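Local coordinates for protein enzyme subtilase SubTY from Bacillus sp. TY145 (Bacillus sp., PDB 5FFN) that probably cleaves peptide bonds as a subtilisin-like serine endopeptidase of the subtilase family, with calcium and sodium ions bound to it, at residues S13-N16 against K22-G25; Q51-T56 against L61-C66; P213-A216 against I221-R224; E236-W239 against G243-T246. All blocks are in the same frame, centred on the assembly; numbering follows the deposited sequence.

Contact 1: S13-N16 against K22-G25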
ATOM      1  N   SER A  13      -2.091  14.552   9.513  1.00 13.45           N
ATOM      2  CA  SER A  13      -3.328  13.896   9.918  1.00 13.50           C
ATOM      3  C   SER A  13      -3.061  12.700  10.858  1.00 12.84           C
ATOM      4  O   SER A  13      -3.694  12.558  11.918  1.00 11.53           O
ATOM      5  CB  SER A  13      -4.119  13.447   8.685  1.00 12.26           C
ATOM      6  OG  SER A  13      -5.304  12.752   9.084  1.00 13.51           O
ATOM      7  N   ILE A  14      -2.149  11.826  10.476  1.00 13.07           N
ATOM      8  CA  ILE A  14      -1.918  10.619  11.296  1.00 13.27           C
ATOM      9  C   ILE A  14      -1.247  10.961  12.628  1.00 13.91           C
ATOM     10  O   ILE A  14      -1.401  10.236  13.609  1.00 14.24           O
ATOM     11  CB  ILE A  14      -1.169   9.518  10.491  1.00 13.18           C
ATOM     12  CG1 ILE A  14      -1.441   8.125  11.083  1.00 13.22           C
ATOM     13  CG2 ILE A  14       0.277   9.796  10.347  1.00 14.20           C
ATOM     14  CD1 ILE A  14      -0.882   6.987  10.262  1.00 16.06           C
ATOM     15  N   TYR A  15      -0.494  12.061  12.636  1.00 15.16           N
ATOM     16  CA  TYR A  15       0.086  12.599  13.869  1.00 16.42           C
ATOM     17  C   TYR A  15      -0.959  13.316  14.716  1.00 16.23           C
ATOM     18  O   TYR A  15      -0.760  13.525  15.925  1.00 18.15           O
ATOM     19  CB  TYR A  15       1.313  13.494  13.566  1.00 15.50           C
ATOM     20  CG  TYR A  15       2.615  12.702  13.582  1.00 16.95           C
ATOM     21  CD1 TYR A  15       2.973  11.858  12.504  1.00 15.15           C
ATOM     22  CD2 TYR A  15       3.478  12.763  14.665  1.00 16.63           C
ATOM     23  CE1 TYR A  15       4.141  11.117  12.536  1.00 15.88           C
ATOM     24  CE2 TYR A  15       4.645  12.041  14.698  1.00 17.82           C
ATOM     25  CZ  TYR A  15       4.979  11.195  13.643  1.00 16.87           C
ATOM     26  OH  TYR A  15       6.145  10.479  13.744  1.00 15.12           O
ATOM     27  N   ASN A  16      -2.074  13.671  14.086  1.00 17.11           N
ATOM     28  CA  ASN A  16      -3.182  14.393  14.730  1.00 17.54           C
ATOM     29  C   ASN A  16      -2.633  15.731  15.269  1.00 18.61           C
ATOM     30  O   ASN A  16      -2.879  16.124  16.408  1.00 18.32           O
ATOM     31  CB  ASN A  16      -3.844  13.526  15.816  1.00 16.89           C
ATOM     32  CG  ASN A  16      -5.305  13.884  16.064  1.00 18.31           C
ATOM     33  OD1 ASN A  16      -5.779  14.958  15.695  1.00 20.32           O
ATOM     34  ND2 ASN A  16      -6.026  12.973  16.707  1.00 16.37           N
ATOM     35  N   LYS A  22       8.129  18.478  11.613  1.00 23.16           N
ATOM     36  CA  LYS A  22       8.960  17.294  11.500  1.00 23.29           C
ATOM     37  C   LYS A  22       8.380  16.128  12.295  1.00 22.42           C
ATOM     38  O   LYS A  22       7.495  16.298  13.142  1.00 23.52           O
ATOM     39  CB  LYS A  22      10.406  17.555  11.938  1.00 23.79           C
ATOM     40  CG  LYS A  22      10.613  17.893  13.388  1.00 26.73           C
ATOM     41  CD  LYS A  22      12.120  17.777  13.777  1.00 28.56           C
ATOM     42  CE  LYS A  22      12.556  16.338  14.008  0.10 27.78           C
ATOM     43  NZ  LYS A  22      13.908  16.267  14.638  0.10 27.79           N
ATOM     44  N   THR A  23       8.894  14.941  12.016  1.00 20.94           N
ATOM     45  CA  THR A  23       8.461  13.729  12.691  1.00 19.95           C
ATOM     46  C   THR A  23       9.651  13.085  13.354  1.00 19.84           C
ATOM     47  O   THR A  23      10.787  13.461  13.076  1.00 20.03           O
ATOM     48  CB  THR A  23       7.826  12.740  11.693  1.00 19.72           C
ATOM     49  OG1 THR A  23       8.795  12.415  10.683  1.00 17.68           O
ATOM     50  CG2 THR A  23       6.562  13.320  11.083  1.00 20.02           C
ATOM     51  N   THR A  24       9.376  12.085  14.194  1.00 19.59           N
ATOM     52  CA  THR A  24      10.375  11.276  14.885  1.00 20.29           C
ATOM     53  C   THR A  24       9.856   9.839  15.093  1.00 19.33           C
ATOM     54  O   THR A  24       8.648   9.563  15.055  1.00 19.56           O
ATOM     55  CB  THR A  24      10.734  11.824  16.320  1.00 21.33           C
ATOM     56  OG1 THR A  24       9.552  11.810  17.118  1.00 25.79           O
ATOM     57  CG2 THR A  24      11.263  13.211  16.256  1.00 23.84           C
ATOM     58  N   GLY A  25      10.779   8.922  15.303  1.00 17.80           N
ATOM     59  CA  GLY A  25      10.410   7.585  15.724  1.00 17.48           C
ATOM     60  C   GLY A  25      10.749   6.479  14.732  1.00 16.29           C
ATOM     61  O   GLY A  25      11.100   6.745  13.579  1.00 15.71           O
TER
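T23 lays its methyl over one face of the Y15 ring, and this is the tight half of the contact. CG2 of T23 stands 4.0 Å from the centroid of the Y15 ring, 29° off the normal, a CH-pi contact, and is nearest Y15 CE1, at 3.6 Å. The two side chains cross at about a right angle. With OG1 of T23 set between its backbone N and carbonyl carbon (chi1 59°), CG2 is turned onto the ring while OG1 hydrogen-bonds to G93 O. At the ring edge, near its plane, T24 O lies 3.0 Å from Y15 OH; the hydroxyl's hydrogen-bond partners are V94 O and K263 NZ, and K263 NZ also reaches T24 O. A leucine in place of Y15 would probably leave V94 O without this partner and the T23 methyl without its ring. The other half is loose: the T24 side chain comes no closer than 5.0 Å to the helix segment, and K22 extends into solvent. Only 126 Å² is buried. Helix 9-15 ends in a Schellman motif with N16 at positive phi, and the contact fastens this helix to the loop leading into strand 29-35 of the subtilisin-like fold.

Contact 2: Q51-T56 against L61-C66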
ATOM      1  N   GLN A  51      19.094  -2.953   3.508  1.00 19.53           N
ATOM      2  CA  GLN A  51      19.086  -4.028   2.493  1.00 18.34           C
ATOM      3  C   GLN A  51      18.528  -3.446   1.201  1.00 18.29           C
ATOM      4  O   GLN A  51      17.697  -2.533   1.216  1.00 17.75           O
ATOM      5  CB  GLN A  51      18.301  -5.278   2.917  1.00 18.85           C
ATOM      6  CG  GLN A  51      18.742  -5.980   4.190  1.00 16.51           C
ATOM      7  CD  GLN A  51      18.295  -7.407   4.265  1.00 18.30           C
ATOM      8  OE1 GLN A  51      17.706  -7.936   3.328  1.00 16.56           O
ATOM      9  NE2 GLN A  51      18.556  -8.062   5.402  1.00 19.58           N
ATOM     10  N   CYS A  52      19.065  -3.928   0.079  1.00 18.69           N
ATOM     11  CA  CYS A  52      18.690  -3.481  -1.230  1.00 18.98           C
ATOM     12  C   CYS A  52      18.842  -4.710  -2.120  1.00 18.83           C
ATOM     13  O   CYS A  52      19.964  -5.147  -2.396  1.00 17.66           O
ATOM     14  CB  CYS A  52      19.568  -2.322  -1.672  1.00 20.00           C
ATOM     15  SG  CYS A  52      19.467  -1.877  -3.372  1.00 22.61           S
ATOM     16  N   LYS A  53      17.698  -5.319  -2.474  1.00 17.82           N
ATOM     17  CA  LYS A  53      17.699  -6.579  -3.205  1.00 17.26           C
ATOM     18  C   LYS A  53      16.655  -6.573  -4.330  1.00 17.64           C
ATOM     19  O   LYS A  53      15.643  -5.874  -4.237  1.00 15.26           O
ATOM     20  CB  LYS A  53      17.430  -7.762  -2.265  1.00 16.83           C
ATOM     21  CG  LYS A  53      18.458  -7.916  -1.168  1.00 16.18           C
ATOM     22  CD  LYS A  53      18.200  -9.067  -0.241  1.00 18.03           C
ATOM     23  CE  LYS A  53      19.399  -9.277   0.690  1.00 17.10           C
ATOM     24  NZ  LYS A  53      19.098 -10.032   1.868  1.00 17.95           N
ATOM     25  N   ASP A  54      16.939  -7.338  -5.396  1.00 16.40           N
ATOM     26  CA  ASP A  54      16.111  -7.326  -6.597  1.00 17.11           C
ATOM     27  C   ASP A  54      15.720  -8.753  -6.952  1.00 16.84           C
ATOM     28  O   ASP A  54      16.590  -9.620  -7.166  1.00 16.06           O
ATOM     29  CB  ASP A  54      16.875  -6.644  -7.750  1.00 17.34           C
ATOM     30  CG  ASP A  54      16.023  -6.375  -8.988  1.00 19.16           C
ATOM     31  OD1 ASP A  54      14.856  -6.858  -9.121  1.00 15.16           O
ATOM     32  OD2 ASP A  54      16.545  -5.653  -9.855  1.00 18.92           O
ATOM     33  N   PHE A  55      14.397  -8.989  -6.997  1.00 15.49           N
ATOM     34  CA  PHE A  55      13.818 -10.293  -7.270  1.00 15.15           C
ATOM     35  C   PHE A  55      13.261 -10.407  -8.683  1.00 14.83           C
ATOM     36  O   PHE A  55      12.659 -11.435  -9.028  1.00 15.25           O
ATOM     37  CB  PHE A  55      12.708 -10.578  -6.249  1.00 14.18           C
ATOM     38  CG  PHE A  55      13.227 -10.721  -4.836  1.00 15.29           C
ATOM     39  CD1 PHE A  55      13.528  -9.600  -4.088  1.00 16.16           C
ATOM     40  CD2 PHE A  55      13.435 -11.942  -4.277  1.00 13.70           C
ATOM     41  CE1 PHE A  55      14.019  -9.729  -2.769  1.00 13.47           C
ATOM     42  CE2 PHE A  55      13.941 -12.073  -2.982  1.00 14.33           C
ATOM     43  CZ  PHE A  55      14.230 -10.938  -2.238  1.00 14.09           C
ATOM     44  N   THR A  56      13.490  -9.392  -9.498  1.00 15.80           N
ATOM     45  CA  THR A  56      12.878  -9.303 -10.821  1.00 16.80           C
ATOM     46  C   THR A  56      13.809  -9.693 -11.994  1.00 19.85           C
ATOM     47  O   THR A  56      13.382  -9.666 -13.144  1.00 20.56           O
ATOM     48  CB  THR A  56      12.291  -7.908 -11.091  1.00 16.79           C
ATOM     49  OG1 THR A  56      13.330  -6.946 -11.280  1.00 14.96           O
ATOM     50  CG2 THR A  56      11.330  -7.420  -9.925  1.00 14.73           C
ATOM     51  N   LEU A  61      17.763 -13.616  -7.283  1.00 34.78           N
ATOM     52  CA  LEU A  61      18.067 -12.605  -6.276  1.00 34.22           C
ATOM     53  C   LEU A  61      19.372 -11.905  -6.640  1.00 32.70           C
ATOM     54  O   LEU A  61      20.431 -12.533  -6.767  1.00 32.82           O
ATOM     55  CB  LEU A  61      18.121 -13.222  -4.871  1.00 34.90           C
ATOM     56  CG  LEU A  61      17.983 -12.271  -3.660  1.00 36.64           C
ATOM     57  CD1 LEU A  61      17.842 -13.075  -2.377  1.00 38.45           C
ATOM     58  CD2 LEU A  61      19.140 -11.355  -3.544  1.00 37.76           C
ATOM     59  N   VAL A  62      19.269 -10.611  -6.866  1.00 30.12           N
ATOM     60  CA  VAL A  62      20.417  -9.779  -7.075  1.00 29.38           C
ATOM     61  C   VAL A  62      20.547  -8.882  -5.841  1.00 28.40           C
ATOM     62  O   VAL A  62      19.758  -7.985  -5.623  1.00 27.62           O
ATOM     63  CB  VAL A  62      20.276  -8.994  -8.343  1.00 28.94           C
ATOM     64  CG1 VAL A  62      21.439  -8.019  -8.511  1.00 29.22           C
ATOM     65  CG2 VAL A  62      20.126  -9.993  -9.532  1.00 28.98           C
ATOM     66  N   ASP A  63      21.551  -9.174  -5.029  1.00 28.23           N
ATOM     67  CA  ASP A  63      21.799  -8.424  -3.818  1.00 26.66           C
ATOM     68  C   ASP A  63      22.608  -7.183  -4.160  1.00 27.42           C
ATOM     69  O   ASP A  63      23.582  -7.235  -4.906  1.00 27.41           O
ATOM     70  CB  ASP A  63      22.490  -9.341  -2.802  1.00 27.21           C
ATOM     71  CG  ASP A  63      22.475  -8.781  -1.404  1.00 25.56           C
ATOM     72  OD1 ASP A  63      22.195  -7.590  -1.259  1.00 26.70           O
ATOM     73  OD2 ASP A  63      22.828  -9.527  -0.473  1.00 25.96           O
ATOM     74  N   GLY A  64      22.171  -6.045  -3.657  1.00 25.99           N
ATOM     75  CA  GLY A  64      22.857  -4.790  -3.857  1.00 25.24           C
ATOM     76  C   GLY A  64      22.297  -3.993  -4.981  1.00 24.83           C
ATOM     77  O   GLY A  64      22.916  -3.016  -5.393  1.00 27.06           O
ATOM     78  N   SER A  65      21.131  -4.399  -5.492  1.00 22.53           N
ATOM     79  CA  SER A  65      20.449  -3.670  -6.513  1.00 22.14           C
ATOM     80  C   SER A  65      18.961  -3.645  -6.182  1.00 20.70           C
ATOM     81  O   SER A  65      18.438  -4.658  -5.760  1.00 19.12           O
ATOM     82  CB  SER A  65      20.646  -4.318  -7.877  1.00 22.38           C
ATOM     83  OG  SER A  65      20.267  -3.382  -8.850  1.00 27.96           O
ATOM     84  N   CYS A  66      18.339  -2.497  -6.381  1.00 20.01           N
ATOM     85  CA  CYS A  66      16.923  -2.295  -6.036  1.00 19.81           C
ATOM     86  C   CYS A  66      16.453  -1.023  -6.690  1.00 18.91           C
ATOM     87  O   CYS A  66      15.755  -0.184  -6.122  1.00 18.13           O
ATOM     88  CB  CYS A  66      16.734  -2.303  -4.511  1.00 20.04           C
ATOM     89  SG  CYS A  66      17.667  -0.977  -3.622  1.00 19.93           S
TER
HETATM   90  O   HOH W   1      21.201  -5.862   0.646  1.00 19.37           O
HETATM   91  O   HOH W   2      17.656  -3.232  -9.550  1.00 22.51           O
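C52 and C66 are joined SG to SG at 2.0 Å with chi3 -106°; C52 SG is anti to its backbone N (chi1 168°), which carries it to C66. D54 and V62 form the antiparallel hydrogen-bonded pair: V62 N donates to D54 O at 2.9 Å, nearly straight (170°), in the carbonyl plane, and D54 N bonds back to V62 O. G64 N adds a bond to C52 O at 2.7 Å. K53 and D63, the non-hydrogen-bonded pair, share a face: K53 CE packs at 3.6 Å from D63 OD2, but K53 NZ is 4.4 Å from that oxygen, beyond a salt bridge. L61 CD1 meets F55 CE2 at 4.1 Å, the side chains lying alongside.

Farther out, K53 NZ is held by H123 NE2 and Q51 OE1. One water links C52 N to D63 OD1, another joins D54 OD2 to S65 OG. D54 OD1 accepts from T56 N, making an Asx turn, and from T56 OG1 (2.6 Å, syn lone pair). G64, at positive phi, lies in a type II turn. Strand 49-54 pairs in parallel with strand 99-104, so this is a disulfide-braced beta hairpin whose first strand belongs to the main sheet of a subtilisin-like fold.

Contact 3: P213-A216 against I221-R224. With CA (calcium ion), chain C.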
ATOM      1  N   PRO A 213     -19.509  -7.100   2.921  1.00 15.80           N
ATOM      2  CA  PRO A 213     -20.482  -6.633   3.945  1.00 16.65           C
ATOM      3  C   PRO A 213     -20.909  -7.711   4.949  1.00 17.05           C
ATOM      4  O   PRO A 213     -21.079  -7.397   6.136  1.00 17.76           O
ATOM      5  CB  PRO A 213     -21.657  -6.125   3.099  1.00 17.88           C
ATOM      6  CG  PRO A 213     -21.029  -5.755   1.805  1.00 16.96           C
ATOM      7  CD  PRO A 213     -20.028  -6.856   1.564  1.00 16.14           C
ATOM      8  N   ALA A 214     -20.955  -8.965   4.481  1.00 17.53           N
ATOM      9  CA  ALA A 214     -21.413 -10.131   5.259  1.00 18.07           C
ATOM     10  C   ALA A 214     -20.568 -10.378   6.487  1.00 17.85           C
ATOM     11  O   ALA A 214     -21.064 -10.949   7.456  1.00 17.92           O
ATOM     12  CB  ALA A 214     -21.415 -11.386   4.391  1.00 18.12           C
ATOM     13  N   THR A 215     -19.310  -9.922   6.488  1.00 17.12           N
ATOM     14  CA  THR A 215     -18.406 -10.220   7.604  1.00 16.45           C
ATOM     15  C   THR A 215     -17.812  -8.984   8.283  1.00 16.38           C
ATOM     16  O   THR A 215     -16.922  -9.104   9.100  1.00 15.73           O
ATOM     17  CB  THR A 215     -17.265 -11.185   7.151  1.00 17.78           C
ATOM     18  OG1 THR A 215     -16.522 -10.631   6.033  1.00 14.73           O
ATOM     19  CG2 THR A 215     -17.853 -12.496   6.765  1.00 17.12           C
ATOM     20  N   ALA A 216     -18.352  -7.818   7.976  1.00 15.09           N
ATOM     21  CA  ALA A 216     -17.969  -6.581   8.646  1.00 16.50           C
ATOM     22  C   ALA A 216     -18.930  -6.311   9.791  1.00 17.88           C
ATOM     23  O   ALA A 216     -20.134  -6.529   9.629  1.00 20.97           O
ATOM     24  CB  ALA A 216     -18.000  -5.386   7.668  1.00 16.31           C
ATOM     25  N   ILE A 221     -11.142 -10.059  12.201  1.00 14.60           N
ATOM     26  CA  ILE A 221     -10.707 -10.079  10.804  1.00 14.01           C
ATOM     27  C   ILE A 221     -10.865 -11.496  10.227  1.00 14.35           C
ATOM     28  O   ILE A 221     -10.227 -12.461  10.733  1.00 14.41           O
ATOM     29  CB  ILE A 221      -9.229  -9.596  10.681  1.00 13.51           C
ATOM     30  CG1 ILE A 221      -9.106  -8.120  11.054  1.00 13.99           C
ATOM     31  CG2 ILE A 221      -8.692  -9.866   9.301  1.00 14.09           C
ATOM     32  CD1 ILE A 221      -9.922  -7.165  10.202  1.00 13.28           C
ATOM     33  N   GLN A 222     -11.717 -11.605   9.203  1.00 13.64           N
ATOM     34  CA  GLN A 222     -11.789 -12.744   8.285  1.00 14.33           C
ATOM     35  C   GLN A 222     -11.173 -12.340   6.947  1.00 14.27           C
ATOM     36  O   GLN A 222     -10.826 -11.173   6.712  1.00 12.33           O
ATOM     37  CB  GLN A 222     -13.241 -13.239   8.094  1.00 15.87           C
ATOM     38  CG  GLN A 222     -13.884 -13.848   9.366  1.00 18.46           C
ATOM     39  CD  GLN A 222     -14.547 -12.835  10.305  1.00 20.59           C
ATOM     40  OE1 GLN A 222     -15.071 -11.801   9.877  1.00 21.46           O
ATOM     41  NE2 GLN A 222     -14.539 -13.151  11.604  1.00 22.91           N
ATOM     42  N   GLU A 223     -10.953 -13.333   6.095  1.00 13.96           N
ATOM     43  CA  GLU A 223     -10.569 -13.054   4.724  1.00 14.06           C
ATOM     44  C   GLU A 223     -11.612 -12.118   4.082  1.00 12.55           C
ATOM     45  O   GLU A 223     -12.817 -12.271   4.320  1.00 13.34           O
ATOM     46  CB  GLU A 223     -10.442 -14.354   3.953  1.00 14.73           C
ATOM     47  CG  GLU A 223      -9.816 -14.207   2.610  1.00 16.31           C
ATOM     48  CD  GLU A 223      -9.411 -15.561   2.026  1.00 17.38           C
ATOM     49  OE1 GLU A 223      -8.249 -15.975   2.152  1.00 18.24           O
ATOM     50  OE2 GLU A 223     -10.293 -16.173   1.442  1.00 20.53           O
ATOM     51  N   ARG A 224     -11.115 -11.115   3.339  1.00 11.32           N
ATOM     52  CA  ARG A 224     -11.919 -10.112   2.598  1.00 11.46           C
ATOM     53  C   ARG A 224     -12.440  -8.990   3.537  1.00 11.10           C
ATOM     54  O   ARG A 224     -13.301  -8.205   3.148  1.00 12.52           O
ATOM     55  CB  ARG A 224     -13.063 -10.740   1.792  1.00 12.53           C
ATOM     56  CG  ARG A 224     -12.649 -11.872   0.849  1.00 15.55           C
ATOM     57  CD  ARG A 224     -13.830 -12.263  -0.054  1.00 18.72           C
ATOM     58  NE  ARG A 224     -14.066 -11.260  -1.085  1.00 18.79           N
ATOM     59  CZ  ARG A 224     -13.420 -11.217  -2.247  1.00 21.75           C
ATOM     60  NH1 ARG A 224     -12.505 -12.123  -2.568  1.00 21.50           N
ATOM     61  NH2 ARG A 224     -13.680 -10.243  -3.104  1.00 19.86           N
TER
HETATM   62 CA    CA C 401     -15.012  -9.457  10.299  1.00 13.81          CA
HETATM   63  O   HOH W   3     -15.482 -12.319   4.257  1.00 16.86           O
HETATM   64  O   HOH W   4     -14.534  -7.195  10.389  1.00 11.14           O
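T215 and Q222 meet through a shared calcium ion. Metal coordination comes first: T215 supplies its backbone O at 2.3 Å from the calcium, and Q222 its side-chain OE1 at 2.4 Å. Seen from the metal these two oxygens stand close to a right angle apart, about 92°, while a bound water, at 2.3 Å from the calcium, lies almost straight across from Q222 OE1, at about 167°. The two protein oxygens approach each other to 3.4 Å, T215 O to Q222 OE1, which two acceptors tolerate because both are bound to the same cation. The Q222 chain bends at chi2 (86°), and that turn carries its amide oxygen back to the ion, leaving NE2 turned to one side, 3.9 Å from the calcium.

D218 OD1, I220 O and D225 OD2 complete the six ligands, so the site is a calcium-binding loop in which residues 215 to 225 wrap round one ion between strands 201-204 and 228-231.

Water-mediated bonding is the second kind. A single water donates to both T215 OG1 and E223 O, 2.7 Å from each, and spans a gap of 4.4 Å between OG1 and that carbonyl.

Direct van der Waals contact is slight: T215 CB lies 3.6 Å from Q222 OE1, and 109 Å² is buried altogether. Charge pairing points outward, with E223 OE1 in a salt bridge to K146 NZ, while R224 NE hydrogen-bonds to N176 OD1.

Contact 4: E236-W239 against G243-T246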
ATOM      1  N   GLU A 236       1.782  13.614  -1.158  1.00 15.60           N
ATOM      2  CA  GLU A 236       3.139  14.001  -1.541  1.00 15.99           C
ATOM      3  C   GLU A 236       4.218  13.212  -0.837  1.00 15.72           C
ATOM      4  O   GLU A 236       4.173  12.962   0.377  1.00 16.02           O
ATOM      5  CB  GLU A 236       3.324  15.495  -1.253  1.00 16.38           C
ATOM      6  CG  GLU A 236       4.639  16.056  -1.702  1.00 19.38           C
ATOM      7  CD  GLU A 236       4.725  17.580  -1.518  1.00 22.76           C
ATOM      8  OE1 GLU A 236       3.780  18.170  -0.910  1.00 20.99           O
ATOM      9  OE2 GLU A 236       5.716  18.161  -2.044  1.00 19.55           O
ATOM     10  N   SER A 237       5.218  12.766  -1.603  1.00 14.65           N
ATOM     11  CA  SER A 237       6.322  12.062  -1.039  1.00 14.88           C
ATOM     12  C   SER A 237       7.511  12.169  -2.008  1.00 15.59           C
ATOM     13  O   SER A 237       7.418  12.873  -3.042  1.00 16.72           O
ATOM     14  CB  SER A 237       5.955  10.578  -0.783  1.00 13.27           C
ATOM     15  OG  SER A 237       6.937   9.920  -0.052  1.00 12.32           O
ATOM     16  N   THR A 238       8.561  11.461  -1.627  1.00 16.79           N
ATOM     17  CA  THR A 238       9.824  11.319  -2.357  1.00 17.63           C
ATOM     18  C   THR A 238       9.598  10.633  -3.724  1.00 19.17           C
ATOM     19  O   THR A 238       8.712   9.801  -3.862  1.00 17.91           O
ATOM     20  CB  THR A 238      10.818  10.526  -1.549  1.00 18.44           C
ATOM     21  OG1 THR A 238      10.232   9.328  -1.019  1.00 17.24           O
ATOM     22  CG2 THR A 238      11.398  11.321  -0.369  1.00 17.89           C
ATOM     23  N   TRP A 239      10.429  10.993  -4.709  1.00 19.37           N
ATOM     24  CA  TRP A 239      10.297  10.487  -6.079  1.00 19.09           C
ATOM     25  C   TRP A 239      11.644  10.049  -6.632  1.00 18.30           C
ATOM     26  O   TRP A 239      12.706  10.471  -6.166  1.00 18.59           O
ATOM     27  CB  TRP A 239       9.645  11.532  -6.957  1.00 19.62           C
ATOM     28  CG  TRP A 239       9.030  11.035  -8.218  1.00 19.65           C
ATOM     29  CD1 TRP A 239       9.366  11.372  -9.507  1.00 22.14           C
ATOM     30  CD2 TRP A 239       7.935  10.136  -8.314  1.00 20.65           C
ATOM     31  NE1 TRP A 239       8.530  10.739 -10.395  1.00 21.35           N
ATOM     32  CE2 TRP A 239       7.648   9.963  -9.683  1.00 20.34           C
ATOM     33  CE3 TRP A 239       7.159   9.459  -7.362  1.00 18.98           C
ATOM     34  CZ2 TRP A 239       6.616   9.138 -10.122  1.00 21.30           C
ATOM     35  CZ3 TRP A 239       6.118   8.677  -7.797  1.00 20.29           C
ATOM     36  CH2 TRP A 239       5.860   8.512  -9.161  1.00 20.34           C
ATOM     37  N   GLY A 243      13.257  14.472  -6.652  1.00 23.29           N
ATOM     38  CA  GLY A 243      12.375  15.482  -6.084  1.00 22.88           C
ATOM     39  C   GLY A 243      11.223  14.803  -5.352  1.00 21.07           C
ATOM     40  O   GLY A 243      11.445  13.840  -4.603  1.00 20.45           O
ATOM     41  N   TYR A 244      10.025  15.313  -5.603  1.00 21.01           N
ATOM     42  CA  TYR A 244       8.783  14.890  -4.903  1.00 20.43           C
ATOM     43  C   TYR A 244       7.676  14.780  -5.887  1.00 20.22           C
ATOM     44  O   TYR A 244       7.721  15.382  -6.926  1.00 22.09           O
ATOM     45  CB  TYR A 244       8.405  15.893  -3.780  1.00 19.95           C
ATOM     46  CG  TYR A 244       9.568  16.120  -2.906  1.00 20.06           C
ATOM     47  CD1 TYR A 244      10.515  17.100  -3.216  1.00 20.00           C
ATOM     48  CD2 TYR A 244       9.809  15.310  -1.807  1.00 15.03           C
ATOM     49  CE1 TYR A 244      11.632  17.262  -2.442  1.00 19.99           C
ATOM     50  CE2 TYR A 244      10.913  15.461  -1.035  1.00 16.99           C
ATOM     51  CZ  TYR A 244      11.842  16.454  -1.369  1.00 19.47           C
ATOM     52  OH  TYR A 244      12.958  16.609  -0.623  1.00 21.73           O
ATOM     53  N   ASN A 245       6.652  14.009  -5.560  1.00 19.21           N
ATOM     54  CA  ASN A 245       5.512  13.845  -6.416  1.00 18.61           C
ATOM     55  C   ASN A 245       4.291  13.534  -5.571  1.00 17.19           C
ATOM     56  O   ASN A 245       4.445  13.097  -4.418  1.00 17.62           O
ATOM     57  CB  ASN A 245       5.799  12.747  -7.447  1.00 18.14           C
ATOM     58  CG  ASN A 245       4.801  12.685  -8.530  1.00 19.19           C
ATOM     59  OD1 ASN A 245       4.123  13.670  -8.858  1.00 21.16           O
ATOM     60  ND2 ASN A 245       4.675  11.498  -9.130  1.00 20.91           N
ATOM     61  N   THR A 246       3.136  13.837  -6.122  1.00 17.26           N
ATOM     62  CA  THR A 246       1.854  13.667  -5.472  1.00 17.27           C
ATOM     63  C   THR A 246       1.049  12.653  -6.257  1.00 17.10           C
ATOM     64  O   THR A 246       0.609  12.901  -7.395  1.00 16.30           O
ATOM     65  CB  THR A 246       1.111  15.018  -5.243  1.00 17.50           C
ATOM     66  OG1 THR A 246       1.909  15.832  -4.379  1.00 17.91           O
ATOM     67  CG2 THR A 246      -0.258  14.814  -4.636  1.00 19.93           C
TER
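A two-stranded antiparallel beta hairpin, strands 235-238 and 244-247, is held here by S237 and N245 as its hydrogen-bonded pair. S237 N donates to N245 O and N245 N to S237 O, each at 2.9 Å. At the turn end W239 N donates to G243 O at 3.0 Å, from above the carbonyl plane. S237 O also takes a CA-H...O contact from Y244 CA, at 3.1 Å, with Y244 CB 3.3 Å away.

The main side-chain contact is N245 on W239. N245 CG lies opposite its own N (chi1 -169°), which lays the side chain along the indole. N245 CB sits over the six-membered ring of W239, 3.8 Å from its centroid and 27° off the normal, a CH-pi contact. ND2 stands above the same ring toward its rim, 3.2 Å from W239 CZ2, with amide and ring planes 75° apart, so the amide stands upright on the indole. A serine in place of W239 would probably open a gap beside N245 and leave its amide able to turn. On the face carrying E236 and T246, T246 OG1 touches E236 CB at 3.4 Å, while E236 OE1 is held by S4.

S237 OG and T238 OG1 bond to H75 O and T74 O of helix 72-81, and H75 NE2 reaches N245 O. H42 meets the Y244 ring edge-to-face, and strand 244-247 runs on toward helix 250-267.

Overall arrangement
From the N terminus the four contacts follow in series; none nests in or crosses another. Contact 1 closes the short loop after helix 9-15 and leads toward strand 29-35. Contact 2 closes a hairpin on strand 49-54, beside strand 99-104. Contact 3 closes a calcium loop between strands 201-204 and 228-231, and contact 4 the hairpin that precedes helix 250-267. Their nearest atoms stay about 11 Å or more apart, so each is a separate local closure. Contacts 3 and 4 lie on opposite sides of the chain's centre, their own centres 34 Å apart. Helix 250-267, through K263, also reaches contact 1.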